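Local coordinates for protein Rik1-associated factor 1 (Schizosaccharomyces pombe, PDB 4O9D) that contributes to heterochromatin establishment as a component of the Clr4 methyltransferase complex, which specifically methylates histone H3 to form H3K9me, at residues Lys21-Phe26 and Gly417-Ile422; Pro40-Phe45 and Gly65-Glu70. One frame throughout, in Å; residues are numbered along the deposited sequence.

Interaction 1: Lys21-Phe26 and Gly417-Ile422; sequences KPWKHF and GEFRII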
ATOM      1  N   LYS A  21       7.383 -20.495   7.139  1.00 38.30           N
ATOM      2  CA  LYS A  21       8.482 -20.551   8.098  1.00 39.47           C
ATOM      3  C   LYS A  21       9.507 -19.466   7.777  1.00 35.50           C
ATOM      4  O   LYS A  21       9.620 -19.033   6.640  1.00 31.90           O
ATOM      5  CB  LYS A  21       9.137 -21.932   8.076  1.00 42.18           C
ATOM      6  CG  LYS A  21       8.201 -23.079   8.465  1.00 45.87           C
ATOM      7  CD  LYS A  21       7.627 -22.908   9.882  1.00 48.81           C
ATOM      8  CE  LYS A  21       6.605 -23.993  10.222  1.00 56.26           C
ATOM      9  NZ  LYS A  21       5.583 -23.545  11.235  1.00 54.24           N
ATOM     10  N   PRO A  22      10.255 -19.014   8.787  1.00 38.38           N
ATOM     11  CA  PRO A  22      11.292 -18.021   8.494  1.00 34.11           C
ATOM     12  C   PRO A  22      12.163 -18.466   7.334  1.00 37.88           C
ATOM     13  O   PRO A  22      12.460 -19.655   7.200  1.00 39.90           O
ATOM     14  CB  PRO A  22      12.109 -17.959   9.790  1.00 37.18           C
ATOM     15  CG  PRO A  22      11.685 -19.134  10.582  1.00 41.93           C
ATOM     16  CD  PRO A  22      10.292 -19.457  10.187  1.00 36.45           C
ATOM     17  N   TRP A  23      12.548 -17.516   6.488  1.00 32.82           N
ATOM     18  CA  TRP A  23      13.303 -17.832   5.299  1.00 33.45           C
ATOM     19  C   TRP A  23      14.507 -16.918   5.160  1.00 35.63           C
ATOM     20  O   TRP A  23      15.641 -17.382   5.154  1.00 32.06           O
ATOM     21  CB  TRP A  23      12.419 -17.714   4.060  1.00 36.24           C
ATOM     22  CG  TRP A  23      13.139 -18.091   2.839  1.00 37.45           C
ATOM     23  CD1 TRP A  23      13.932 -19.195   2.670  1.00 41.93           C
ATOM     24  CD2 TRP A  23      13.155 -17.388   1.592  1.00 35.71           C
ATOM     25  NE1 TRP A  23      14.442 -19.215   1.397  1.00 41.40           N
ATOM     26  CE2 TRP A  23      13.980 -18.118   0.714  1.00 37.94           C
ATOM     27  CE3 TRP A  23      12.553 -16.207   1.133  1.00 33.97           C
ATOM     28  CZ2 TRP A  23      14.216 -17.714  -0.602  1.00 38.04           C
ATOM     29  CZ3 TRP A  23      12.789 -15.806  -0.174  1.00 37.44           C
ATOM     30  CH2 TRP A  23      13.619 -16.558  -1.024  1.00 37.79           C
ATOM     31  N   LYS A  24      14.262 -15.616   5.028  1.00 30.27           N
ATOM     32  CA  LYS A  24      15.346 -14.665   4.885  1.00 31.31           C
ATOM     33  C   LYS A  24      15.116 -13.476   5.767  1.00 30.95           C
ATOM     34  O   LYS A  24      13.987 -13.026   5.947  1.00 30.41           O
ATOM     35  CB  LYS A  24      15.468 -14.181   3.441  1.00 31.97           C
ATOM     36  CG  LYS A  24      15.768 -15.265   2.444  1.00 38.07           C
ATOM     37  CD  LYS A  24      17.170 -15.788   2.600  1.00 35.13           C
ATOM     38  CE  LYS A  24      17.518 -16.743   1.475  1.00 37.02           C
ATOM     39  NZ  LYS A  24      18.838 -17.400   1.703  1.00 33.31           N
ATOM     40  N   HIS A  25      16.205 -12.960   6.308  1.00 32.01           N
ATOM     41  CA  HIS A  25      16.185 -11.712   7.034  1.00 33.28           C
ATOM     42  C   HIS A  25      17.179 -10.772   6.375  1.00 35.18           C
ATOM     43  O   HIS A  25      18.244 -11.196   5.915  1.00 32.08           O
ATOM     44  CB  HIS A  25      16.587 -11.893   8.497  1.00 35.68           C
ATOM     45  CG  HIS A  25      17.010 -10.610   9.135  1.00 35.63           C
ATOM     46  ND1 HIS A  25      16.110  -9.726   9.687  1.00 38.13           N
ATOM     47  CD2 HIS A  25      18.229 -10.031   9.252  1.00 37.87           C
ATOM     48  CE1 HIS A  25      16.756  -8.664  10.136  1.00 35.06           C
ATOM     49  NE2 HIS A  25      18.045  -8.826   9.889  1.00 41.44           N
ATOM     50  N   PHE A  26      16.837  -9.490   6.356  1.00 35.13           N
ATOM     51  CA  PHE A  26      17.627  -8.490   5.659  1.00 31.58           C
ATOM     52  C   PHE A  26      17.564  -7.153   6.396  1.00 35.84           C
ATOM     53  O   PHE A  26      16.493  -6.734   6.835  1.00 30.04           O
ATOM     54  CB  PHE A  26      17.071  -8.363   4.227  1.00 33.16           C
ATOM     55  CG  PHE A  26      17.727  -7.297   3.393  1.00 36.49           C
ATOM     56  CD1 PHE A  26      18.921  -7.553   2.728  1.00 40.59           C
ATOM     57  CD2 PHE A  26      17.122  -6.056   3.220  1.00 36.07           C
ATOM     58  CE1 PHE A  26      19.523  -6.575   1.936  1.00 33.92           C
ATOM     59  CE2 PHE A  26      17.721  -5.072   2.432  1.00 37.44           C
ATOM     60  CZ  PHE A  26      18.918  -5.334   1.791  1.00 36.26           C
ATOM     61  N   GLY A 417      17.837 -17.176   6.722  1.00 38.70           N
ATOM     62  CA  GLY A 417      19.053 -17.070   5.947  1.00 39.50           C
ATOM     63  C   GLY A 417      19.251 -15.625   5.547  1.00 38.35           C
ATOM     64  O   GLY A 417      18.562 -14.722   6.059  1.00 33.26           O
ATOM     65  N   GLU A 418      20.195 -15.407   4.636  1.00 38.59           N
ATOM     66  CA  GLU A 418      20.446 -14.086   4.080  1.00 34.73           C
ATOM     67  C   GLU A 418      20.370 -14.135   2.575  1.00 38.06           C
ATOM     68  O   GLU A 418      20.568 -15.191   1.963  1.00 37.59           O
ATOM     69  CB  GLU A 418      21.830 -13.577   4.474  1.00 39.68           C
ATOM     70  CG  GLU A 418      21.907 -12.967   5.852  1.00 44.72           C
ATOM     71  CD  GLU A 418      23.338 -12.644   6.258  1.00 56.07           C
ATOM     72  OE1 GLU A 418      23.850 -13.318   7.176  1.00 57.66           O
ATOM     73  OE2 GLU A 418      23.957 -11.728   5.655  1.00 57.09           O
ATOM     74  N   PHE A 419      20.064 -12.981   1.987  1.00 36.05           N
ATOM     75  CA  PHE A 419      20.222 -12.784   0.568  1.00 36.45           C
ATOM     76  C   PHE A 419      21.686 -12.421   0.390  1.00 38.44           C
ATOM     77  O   PHE A 419      22.338 -11.944   1.332  1.00 41.20           O
ATOM     78  CB  PHE A 419      19.310 -11.652   0.055  1.00 31.66           C
ATOM     79  CG  PHE A 419      17.854 -12.038  -0.022  1.00 34.03           C
ATOM     80  CD1 PHE A 419      17.374 -12.775  -1.099  1.00 34.05           C
ATOM     81  CD2 PHE A 419      16.963 -11.666   0.987  1.00 35.96           C
ATOM     82  CE1 PHE A 419      16.022 -13.149  -1.175  1.00 33.88           C
ATOM     83  CE2 PHE A 419      15.621 -12.025   0.917  1.00 29.83           C
ATOM     84  CZ  PHE A 419      15.152 -12.765  -0.175  1.00 34.08           C
ATOM     85  N   ARG A 420      22.219 -12.669  -0.793  1.00 32.59           N
ATOM     86  CA  ARG A 420      23.564 -12.210  -1.093  1.00 34.13           C
ATOM     87  C   ARG A 420      23.438 -10.949  -1.936  1.00 30.58           C
ATOM     88  O   ARG A 420      22.767 -10.952  -2.965  1.00 28.94           O
ATOM     89  CB  ARG A 420      24.364 -13.301  -1.806  1.00 33.64           C
ATOM     90  CG  ARG A 420      24.856 -14.427  -0.858  1.00 38.97           C
ATOM     91  CD  ARG A 420      23.705 -15.284  -0.321  1.00 45.54           C
ATOM     92  NE  ARG A 420      24.134 -16.666  -0.078  1.00 57.55           N
ATOM     93  CZ  ARG A 420      23.411 -17.590   0.560  1.00 53.44           C
ATOM     94  NH1 ARG A 420      22.208 -17.301   1.042  1.00 41.90           N
ATOM     95  NH2 ARG A 420      23.899 -18.813   0.717  1.00 56.55           N
ATOM     96  N   ILE A 421      24.051  -9.871  -1.467  1.00 29.05           N
ATOM     97  CA  ILE A 421      24.011  -8.586  -2.162  1.00 32.58           C
ATOM     98  C   ILE A 421      24.898  -8.591  -3.399  1.00 38.27           C
ATOM     99  O   ILE A 421      26.064  -8.980  -3.314  1.00 34.61           O
ATOM    100  CB  ILE A 421      24.507  -7.448  -1.267  1.00 33.86           C
ATOM    101  CG1 ILE A 421      23.592  -7.284  -0.053  1.00 36.38           C
ATOM    102  CG2 ILE A 421      24.570  -6.148  -2.062  1.00 34.59           C
ATOM    103  CD1 ILE A 421      24.007  -6.157   0.852  1.00 45.91           C
ATOM    104  N   ILE A 422      24.353  -8.156  -4.535  1.00 34.46           N
ATOM    105  CA  ILE A 422      25.102  -8.161  -5.788  1.00 38.55           C
ATOM    106  C   ILE A 422      25.153  -6.743  -6.349  1.00 44.18           C
ATOM    107  O   ILE A 422      24.532  -5.833  -5.796  1.00 42.65           O
ATOM    108  CB  ILE A 422      24.466  -9.106  -6.841  1.00 38.74           C
ATOM    109  CG1 ILE A 422      23.001  -8.741  -7.078  1.00 38.08           C
ATOM    110  CG2 ILE A 422      24.558 -10.569  -6.405  1.00 38.22           C
ATOM    111  CD1 ILE A 422      22.485  -9.144  -8.447  1.00 40.61           C
TER
HETATM  112  O   HOH W   1      19.712 -10.571   3.751  1.00 37.84           O
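F419 lays one face of its ring against the aliphatic start of the K24 side chain. K24 CB comes within 3.3 Å of F419 CE2, and K24 CG sits over that face in a CH-pi contact, 3.9 Å from the ring centroid. K24 CG also stands over the centre of its neighbour's indole, W23, so it fills the corner where two nearly perpendicular ring faces meet. The rings themselves form an offset edge-to-face pair, F419 turning its edge to W23 with the planes at 82°. Beyond CG the lysine bends (chi2 -70°), bringing CD alongside the E418 carbonyl, and K24 NZ donates to E418 O at 2.8 Å. R420 NH1 gives the same oxygen a second bond of 2.8 Å from the opposite face of its plane. The two cations are thus only 3.4 Å apart, K24 NZ to R420 NH1; the carboxylate of E70, in a salt bridge with K24, probably offsets their repulsion. This is the closing region of a beta-propeller: strand 21-26 adds itself to the blade of strands 382-387, 393-398 and 403-407, and a classic bulge at W23 and K24 faces M405. G417 bridges the other rim of that strand, G417 N donating to W23 O (2.7 Å) and H25 N to G417 O (3.0 Å). An alanine in place of K24 would probably leave E70 without its salt-bridge mate and E418 O without one of its two donors, and open a gap over the faces of W23 and F419. One water links H25 O to F419 N.

Interaction 2: Pro40-Phe45 and Gly65-Glu70; sequences PLCEKF and GDFHSE. With EDO (1,2-ethanediol), chain C.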
ATOM      1  N   PRO A  40       4.211 -10.544 -10.798  1.00 32.47           N
ATOM      2  CA  PRO A  40       3.075 -11.469 -10.961  1.00 34.62           C
ATOM      3  C   PRO A  40       3.494 -12.932 -10.769  1.00 37.09           C
ATOM      4  O   PRO A  40       2.816 -13.670 -10.051  1.00 37.16           O
ATOM      5  CB  PRO A  40       2.610 -11.219 -12.399  1.00 33.41           C
ATOM      6  CG  PRO A  40       3.075  -9.798 -12.706  1.00 39.81           C
ATOM      7  CD  PRO A  40       4.362  -9.609 -11.931  1.00 33.98           C
ATOM      8  N   LEU A  41       4.620 -13.315 -11.379  1.00 36.17           N
ATOM      9  CA  LEU A  41       5.125 -14.683 -11.327  1.00 35.27           C
ATOM     10  C   LEU A  41       5.573 -15.079  -9.929  1.00 39.07           C
ATOM     11  O   LEU A  41       5.855 -16.253  -9.674  1.00 44.51           O
ATOM     12  CB  LEU A  41       6.310 -14.833 -12.288  1.00 38.68           C
ATOM     13  CG  LEU A  41       6.009 -14.596 -13.767  1.00 40.73           C
ATOM     14  CD1 LEU A  41       7.290 -14.497 -14.602  1.00 47.44           C
ATOM     15  CD2 LEU A  41       5.100 -15.677 -14.314  1.00 43.20           C
ATOM     16  N   CYS A  42       5.654 -14.106  -9.025  1.00 32.76           N
ATOM     17  CA  CYS A  42       6.205 -14.336  -7.680  1.00 33.79           C
ATOM     18  C   CYS A  42       7.621 -14.939  -7.769  1.00 34.74           C
ATOM     19  O   CYS A  42       7.969 -15.857  -7.037  1.00 35.51           O
ATOM     20  CB  CYS A  42       5.272 -15.223  -6.845  1.00 34.19           C
ATOM     21  SG  CYS A  42       5.614 -15.183  -5.047  1.00 39.26           S
ATOM     22  N   GLU A  43       8.425 -14.389  -8.675  1.00 34.57           N
ATOM     23  CA  GLU A  43       9.822 -14.790  -8.868  1.00 37.48           C
ATOM     24  C   GLU A  43      10.777 -13.746  -8.315  1.00 35.30           C
ATOM     25  O   GLU A  43      11.947 -14.038  -8.046  1.00 33.84           O
ATOM     26  CB  GLU A  43      10.101 -14.995 -10.362  1.00 37.47           C
ATOM     27  CG  GLU A  43       9.580 -16.322 -10.880  1.00 41.79           C
ATOM     28  CD  GLU A  43       9.672 -16.476 -12.389  1.00 46.51           C
ATOM     29  OE1 GLU A  43       9.240 -17.542 -12.881  1.00 48.43           O
ATOM     30  OE2 GLU A  43      10.155 -15.543 -13.079  1.00 46.51           O
ATOM     31  N   LYS A  44      10.280 -12.522  -8.152  1.00 28.18           N
ATOM     32  CA  LYS A  44      11.126 -11.410  -7.739  1.00 29.92           C
ATOM     33  C   LYS A  44      10.318 -10.532  -6.814  1.00 30.82           C
ATOM     34  O   LYS A  44       9.087 -10.582  -6.851  1.00 28.23           O
ATOM     35  CB  LYS A  44      11.577 -10.609  -8.964  1.00 33.22           C
ATOM     36  CG  LYS A  44      12.429 -11.407  -9.938  1.00 37.99           C
ATOM     37  CD  LYS A  44      12.971 -10.526 -11.049  1.00 43.33           C
ATOM     38  CE  LYS A  44      14.079 -11.220 -11.831  1.00 46.56           C
ATOM     39  NZ  LYS A  44      15.420 -10.904 -11.255  1.00 48.30           N
ATOM     40  N   PHE A  45      11.003  -9.747  -5.984  1.00 27.20           N
ATOM     41  CA  PHE A  45      10.334  -8.845  -5.059  1.00 24.47           C
ATOM     42  C   PHE A  45      11.125  -7.541  -5.028  1.00 25.64           C
ATOM     43  O   PHE A  45      12.257  -7.486  -5.500  1.00 24.47           O
ATOM     44  CB  PHE A  45      10.278  -9.468  -3.658  1.00 26.46           C
ATOM     45  CG  PHE A  45      11.623  -9.613  -3.025  1.00 27.47           C
ATOM     46  CD1 PHE A  45      12.165  -8.581  -2.278  1.00 25.95           C
ATOM     47  CD2 PHE A  45      12.371 -10.784  -3.205  1.00 31.87           C
ATOM     48  CE1 PHE A  45      13.434  -8.713  -1.685  1.00 30.24           C
ATOM     49  CE2 PHE A  45      13.634 -10.930  -2.624  1.00 27.06           C
ATOM     50  CZ  PHE A  45      14.171  -9.897  -1.869  1.00 28.80           C
ATOM     51  N   GLY A  65      15.042  -8.059  -5.390  1.00 28.50           N
ATOM     52  CA  GLY A  65      15.566  -9.371  -5.048  1.00 30.64           C
ATOM     53  C   GLY A  65      14.979 -10.450  -5.945  1.00 34.31           C
ATOM     54  O   GLY A  65      13.956 -10.234  -6.603  1.00 29.86           O
ATOM     55  N   ASP A  66      15.629 -11.615  -5.953  1.00 33.89           N
ATOM     56  CA  ASP A  66      15.263 -12.727  -6.815  1.00 32.64           C
ATOM     57  C   ASP A  66      15.149 -13.991  -5.965  1.00 38.07           C
ATOM     58  O   ASP A  66      16.108 -14.374  -5.292  1.00 34.42           O
ATOM     59  CB  ASP A  66      16.345 -12.922  -7.889  1.00 35.52           C
ATOM     60  CG  ASP A  66      15.999 -14.025  -8.871  1.00 38.80           C
ATOM     61  OD1 ASP A  66      16.191 -15.208  -8.531  1.00 39.32           O
ATOM     62  OD2 ASP A  66      15.517 -13.707  -9.982  1.00 45.89           O
ATOM     63  N   PHE A  67      13.990 -14.640  -6.002  1.00 33.13           N
ATOM     64  CA  PHE A  67      13.720 -15.773  -5.114  1.00 37.24           C
ATOM     65  C   PHE A  67      14.527 -17.026  -5.520  1.00 36.70           C
ATOM     66  O   PHE A  67      15.031 -17.743  -4.669  1.00 32.54           O
ATOM     67  CB  PHE A  67      12.220 -16.083  -5.066  1.00 32.06           C
ATOM     68  CG  PHE A  67      11.391 -15.042  -4.326  1.00 37.03           C
ATOM     69  CD1 PHE A  67      11.794 -14.552  -3.087  1.00 36.76           C
ATOM     70  CD2 PHE A  67      10.203 -14.563  -4.867  1.00 32.17           C
ATOM     71  CE1 PHE A  67      11.021 -13.605  -2.393  1.00 32.29           C
ATOM     72  CE2 PHE A  67       9.422 -13.612  -4.180  1.00 31.53           C
ATOM     73  CZ  PHE A  67       9.842 -13.131  -2.938  1.00 31.51           C
ATOM     74  N   HIS A  68      14.658 -17.273  -6.813  1.00 37.71           N
ATOM     75  CA  HIS A  68      15.445 -18.410  -7.284  1.00 40.47           C
ATOM     76  C   HIS A  68      16.927 -18.325  -6.890  1.00 36.69           C
ATOM     77  O   HIS A  68      17.492 -19.301  -6.410  1.00 36.59           O
ATOM     78  CB  HIS A  68      15.335 -18.546  -8.799  1.00 35.87           C
ATOM     79  CG  HIS A  68      16.244 -19.588  -9.371  1.00 40.76           C
ATOM     80  ND1 HIS A  68      16.300 -20.876  -8.883  1.00 50.49           N
ATOM     81  CD2 HIS A  68      17.157 -19.527 -10.373  1.00 42.13           C
ATOM     82  CE1 HIS A  68      17.194 -21.569  -9.568  1.00 41.67           C
ATOM     83  NE2 HIS A  68      17.728 -20.773 -10.478  1.00 40.33           N
ATOM     84  N   SER A  69      17.550 -17.162  -7.074  1.00 35.62           N
ATOM     85  CA  SER A  69      18.997 -17.029  -6.839  1.00 34.23           C
ATOM     86  C   SER A  69      19.325 -16.536  -5.437  1.00 36.67           C
ATOM     87  O   SER A  69      20.488 -16.591  -5.003  1.00 31.34           O
ATOM     88  CB  SER A  69      19.628 -16.086  -7.884  1.00 35.42           C
ATOM     89  OG  SER A  69      19.157 -14.752  -7.727  1.00 33.63           O
ATOM     90  N   GLU A  70      18.306 -16.047  -4.729  1.00 31.22           N
ATOM     91  CA  GLU A  70      18.489 -15.566  -3.372  1.00 30.82           C
ATOM     92  C   GLU A  70      19.519 -14.442  -3.358  1.00 31.20           C
ATOM     93  O   GLU A  70      20.354 -14.336  -2.456  1.00 32.46           O
ATOM     94  CB  GLU A  70      18.883 -16.731  -2.457  1.00 29.10           C
ATOM     95  CG  GLU A  70      17.959 -17.922  -2.659  1.00 32.51           C
ATOM     96  CD  GLU A  70      18.118 -19.020  -1.601  1.00 37.01           C
ATOM     97  OE1 GLU A  70      19.050 -18.943  -0.754  1.00 33.92           O
ATOM     98  OE2 GLU A  70      17.288 -19.956  -1.620  1.00 39.13           O
TER
HETATM   99  C1  EDO C 701      17.963  -8.610  -8.430  1.00 35.54           C
HETATM  100  O1  EDO C 701      17.384  -9.042  -9.669  1.00 50.59           O
HETATM  101  C2  EDO C 701      18.632  -9.786  -7.717  1.00 38.30           C
HETATM  102  O2  EDO C 701      19.507 -10.509  -8.595  1.00 39.59           O
HETATM  103  O   HOH W   2      12.615 -16.615  -8.977  1.00 42.28           O
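E43 O is gripped twice: F67 N donates to it at 3.0 Å in a nearly straight bond (171°), and a water that in turn accepts from H68 N donates at 2.8 Å. Past this bond the backbones pair as antiparallel strands, with G65 N giving a bond to F45 O (2.8 Å) and F45 N one to G65 O (3.1 Å). Strands 44-49 and 62-66 are neighbours within one blade of the propeller, and the contact lies where they begin and end. F45 holds CG in the crowded position between its backbone N and carbonyl carbon (chi1 67°), and its ring lies with one face over G65 CA, 3.7 Å from the centroid. A beta carbon at G65 would run into F45 CZ. F67 packs beside the same ring, tightly, with F45 CD2 to F67 CE1 at 3.2 Å; the planes are 30° apart but slid so that they barely overlap. C42 SG adds an oblique sulfur-aromatic contact to F67, while K393 makes a cation-pi contact with that ring. Away from the phenylalanines, K44 NZ and D66 OD2 form a salt bridge of 3.1 Å that uses the anti lone pair. D66 OD1 takes S69 N at 2.8 Å, an Asx motif that braces the turn leading to strand 71-74. A 1,2-ethanediol, probably from the crystallisation liquor, accepts a weak bond from K44 NZ.

From the N terminus the chain first lays down strand 21-26, which waits for the last strands to complete its blade. It then enters the next blade, where interaction 2 closes a short loop of 19 residues between 40-45 and 65-70. The chain goes on round the whole propeller before 417-422 returns to 21-26, so interaction 1 spans a loop of 390 residues that contains the small one. Strand 420-422 also joins the blade of interaction 2, running parallel to 71-74 at its edge. The contacts touch directly: K24 pairs with E70, W23 packs on F67 and F419 on F45, tying the blade of 21-26 to its neighbour.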